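Local coordinates for putative nisin-resistance protein (Streptococcus agalactiae 515, PDB 4Y68) that is a lipoprotein of peptidase family S41 that probably confers resistance to the lantibiotic nisin by recognising and cleaving it, at residues A[106-110]-A[136-141]. Sequence-based numbering, arbitrary orientation.
Sequences SRYPE and HYSGKL
Arg107 meets Tyr137 through its backbone: the carbonyl O sits at the edge of the phenol ring, 3.3 Å from Tyr137 CD2, while the guanidinium arm runs off the other way and its NE hydrogen-bonds Asp105 O. Tyr108 then offers a ring face to His136 in a T-shaped stack, with centroids 3.9 Å apart and planes at 59°. His136 ND1 stands over the centre of that face; with CG anti to the backbone N (chi1 174°), the imidazole is carried out toward Tyr108. At the edge of the Tyr108 ring, CD1 rests 3.6 Å from Tyr137 CB. Buried Pro109 packs CG over the centre of the Tyr137 ring, a CH-pi contact of 3.6 Å to the centroid, and crosses Leu141 at about a right angle, CG to CG 3.6 Å. Pro109 O accepts a hydrogen bond from Lys140 NZ (3.0 Å), nearly collinear with C=O at 171°, reached by a lysine chain bent at chi2 and chi4. Tyr137 OH is held by Pro124 O. Helix 131-147 is the beta-alpha-beta crossover between parallel strands 118-122 and 152-156; the loop entering outermost strand 110-113 is pinned to it mainly through Tyr108 and Pro109 packing, with one lysine hydrogen bond fixing the backbone.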
loop_
_atom_site.group_PDB
_atom_site.type_symbol
_atom_site.label_atom_id
_atom_site.label_comp_id
_atom_site.label_asym_id
_atom_site.label_seq_id
_atom_site.Cartn_x
_atom_site.Cartn_y
_atom_site.Cartn_z
ATOM N N SER A 106 8.682 -9.922 5.140
ATOM C CA SER A 106 9.242 -8.758 4.450
ATOM C C SER A 106 10.558 -9.053 3.724
ATOM O O SER A 106 11.389 -9.823 4.202
ATOM C CB SER A 106 9.432 -7.621 5.446
ATOM O OG SER A 106 8.186 -7.274 6.023
ATOM N N ARG A 107 10.753 -8.437 2.565
ATOM C CA ARG A 107 11.968 -8.698 1.802
ATOM C C ARG A 107 12.639 -7.401 1.411
ATOM O O ARG A 107 12.013 -6.348 1.456
ATOM C CB ARG A 107 11.654 -9.533 0.566
ATOM C CG ARG A 107 10.170 -9.764 0.356
ATOM C CD ARG A 107 9.813 -11.217 0.552
ATOM N NE ARG A 107 8.362 -11.436 0.582
ATOM C CZ ARG A 107 7.657 -11.912 -0.443
ATOM N NH1 ARG A 107 8.267 -12.208 -1.587
ATOM N NH2 ARG A 107 6.343 -12.098 -0.325
ATOM N N TYR A 108 13.919 -7.465 1.043
ATOM C CA TYR A 108 14.597 -6.272 0.544
ATOM C C TYR A 108 14.750 -6.265 -0.985
ATOM O O TYR A 108 14.778 -7.318 -1.630
ATOM C CB TYR A 108 15.951 -6.119 1.237
ATOM C CG TYR A 108 15.780 -5.866 2.717
ATOM C CD1 TYR A 108 15.111 -4.731 3.182
ATOM C CD2 TYR A 108 16.254 -6.776 3.657
ATOM C CE1 TYR A 108 14.929 -4.506 4.553
ATOM C CE2 TYR A 108 16.087 -6.564 5.017
ATOM C CZ TYR A 108 15.425 -5.432 5.464
ATOM O OH TYR A 108 15.260 -5.252 6.825
ATOM N N PRO A 109 14.823 -5.063 -1.573
ATOM C CA PRO A 109 14.993 -4.897 -3.021
ATOM C C PRO A 109 16.277 -5.552 -3.484
ATOM O O PRO A 109 17.214 -5.676 -2.697
ATOM C CB PRO A 109 15.065 -3.367 -3.214
ATOM C CG PRO A 109 14.530 -2.793 -1.986
ATOM C CD PRO A 109 14.872 -3.771 -0.878
ATOM N N GLU A 110 16.301 -5.951 -4.749
ATOM C CA GLU A 110 17.439 -6.605 -5.390
ATOM C C GLU A 110 17.556 -6.005 -6.769
ATOM O O GLU A 110 16.553 -5.554 -7.305
ATOM C CB GLU A 110 17.217 -8.110 -5.521
ATOM C CG GLU A 110 17.958 -8.972 -4.537
ATOM C CD GLU A 110 17.776 -10.444 -4.859
ATOM O OE1 GLU A 110 16.621 -10.826 -5.167
ATOM O OE2 GLU A 110 18.783 -11.202 -4.822
ATOM N N HIS A 136 16.964 0.316 5.703
ATOM C CA HIS A 136 17.738 -0.629 4.917
ATOM C C HIS A 136 17.058 -0.879 3.567
ATOM O O HIS A 136 17.724 -0.945 2.543
ATOM C CB HIS A 136 17.936 -1.940 5.677
ATOM C CG HIS A 136 18.610 -2.998 4.865
ATOM N ND1 HIS A 136 18.231 -4.322 4.904
ATOM C CD2 HIS A 136 19.625 -2.921 3.972
ATOM C CE1 HIS A 136 18.985 -5.017 4.067
ATOM N NE2 HIS A 136 19.838 -4.190 3.491
ATOM N N TYR A 137 15.730 -0.985 3.554
ATOM C CA TYR A 137 15.006 -1.213 2.302
ATOM C C TYR A 137 15.150 -0.014 1.367
ATOM O O TYR A 137 15.571 -0.170 0.230
ATOM C CB TYR A 137 13.529 -1.508 2.583
ATOM C CG TYR A 137 12.639 -1.823 1.369
ATOM C CD1 TYR A 137 12.324 -0.848 0.418
ATOM C CD2 TYR A 137 12.056 -3.080 1.227
ATOM C CE1 TYR A 137 11.479 -1.144 -0.668
ATOM C CE2 TYR A 137 11.203 -3.388 0.159
ATOM C CZ TYR A 137 10.921 -2.419 -0.777
ATOM O OH TYR A 137 10.095 -2.732 -1.819
ATOM N N SER A 138 14.817 1.181 1.850
ATOM C CA SER A 138 14.920 2.380 1.020
ATOM C C SER A 138 16.372 2.691 0.653
ATOM O O SER A 138 16.647 3.104 -0.472
ATOM C CB SER A 138 14.275 3.588 1.709
ATOM O OG SER A 138 14.860 3.881 2.983
ATOM N N GLY A 139 17.294 2.488 1.590
ATOM C CA GLY A 139 18.712 2.761 1.350
ATOM C C GLY A 139 19.281 1.930 0.218
ATOM O O GLY A 139 20.013 2.420 -0.647
ATOM N N LYS A 140 18.922 0.654 0.214
ATOM C CA LYS A 140 19.300 -0.249 -0.863
ATOM C C LYS A 140 18.827 0.289 -2.223
ATOM O O LYS A 140 19.550 0.221 -3.216
ATOM C CB LYS A 140 18.717 -1.641 -0.584
ATOM C CG LYS A 140 19.692 -2.801 -0.663
ATOM C CD LYS A 140 19.572 -3.513 -2.007
ATOM C CE LYS A 140 20.362 -4.830 -2.034
ATOM N NZ LYS A 140 19.771 -5.931 -1.186
ATOM N N LEU A 141 17.611 0.826 -2.276
ATOM C CA LEU A 141 17.080 1.352 -3.522
ATOM C C LEU A 141 17.817 2.626 -3.913
ATOM O O LEU A 141 18.287 2.770 -5.043
ATOM C CB LEU A 141 15.578 1.625 -3.403
ATOM C CG LEU A 141 14.702 0.411 -3.685
ATOM C CD1 LEU A 141 13.276 0.647 -3.251
ATOM C CD2 LEU A 141 14.752 0.088 -5.167
#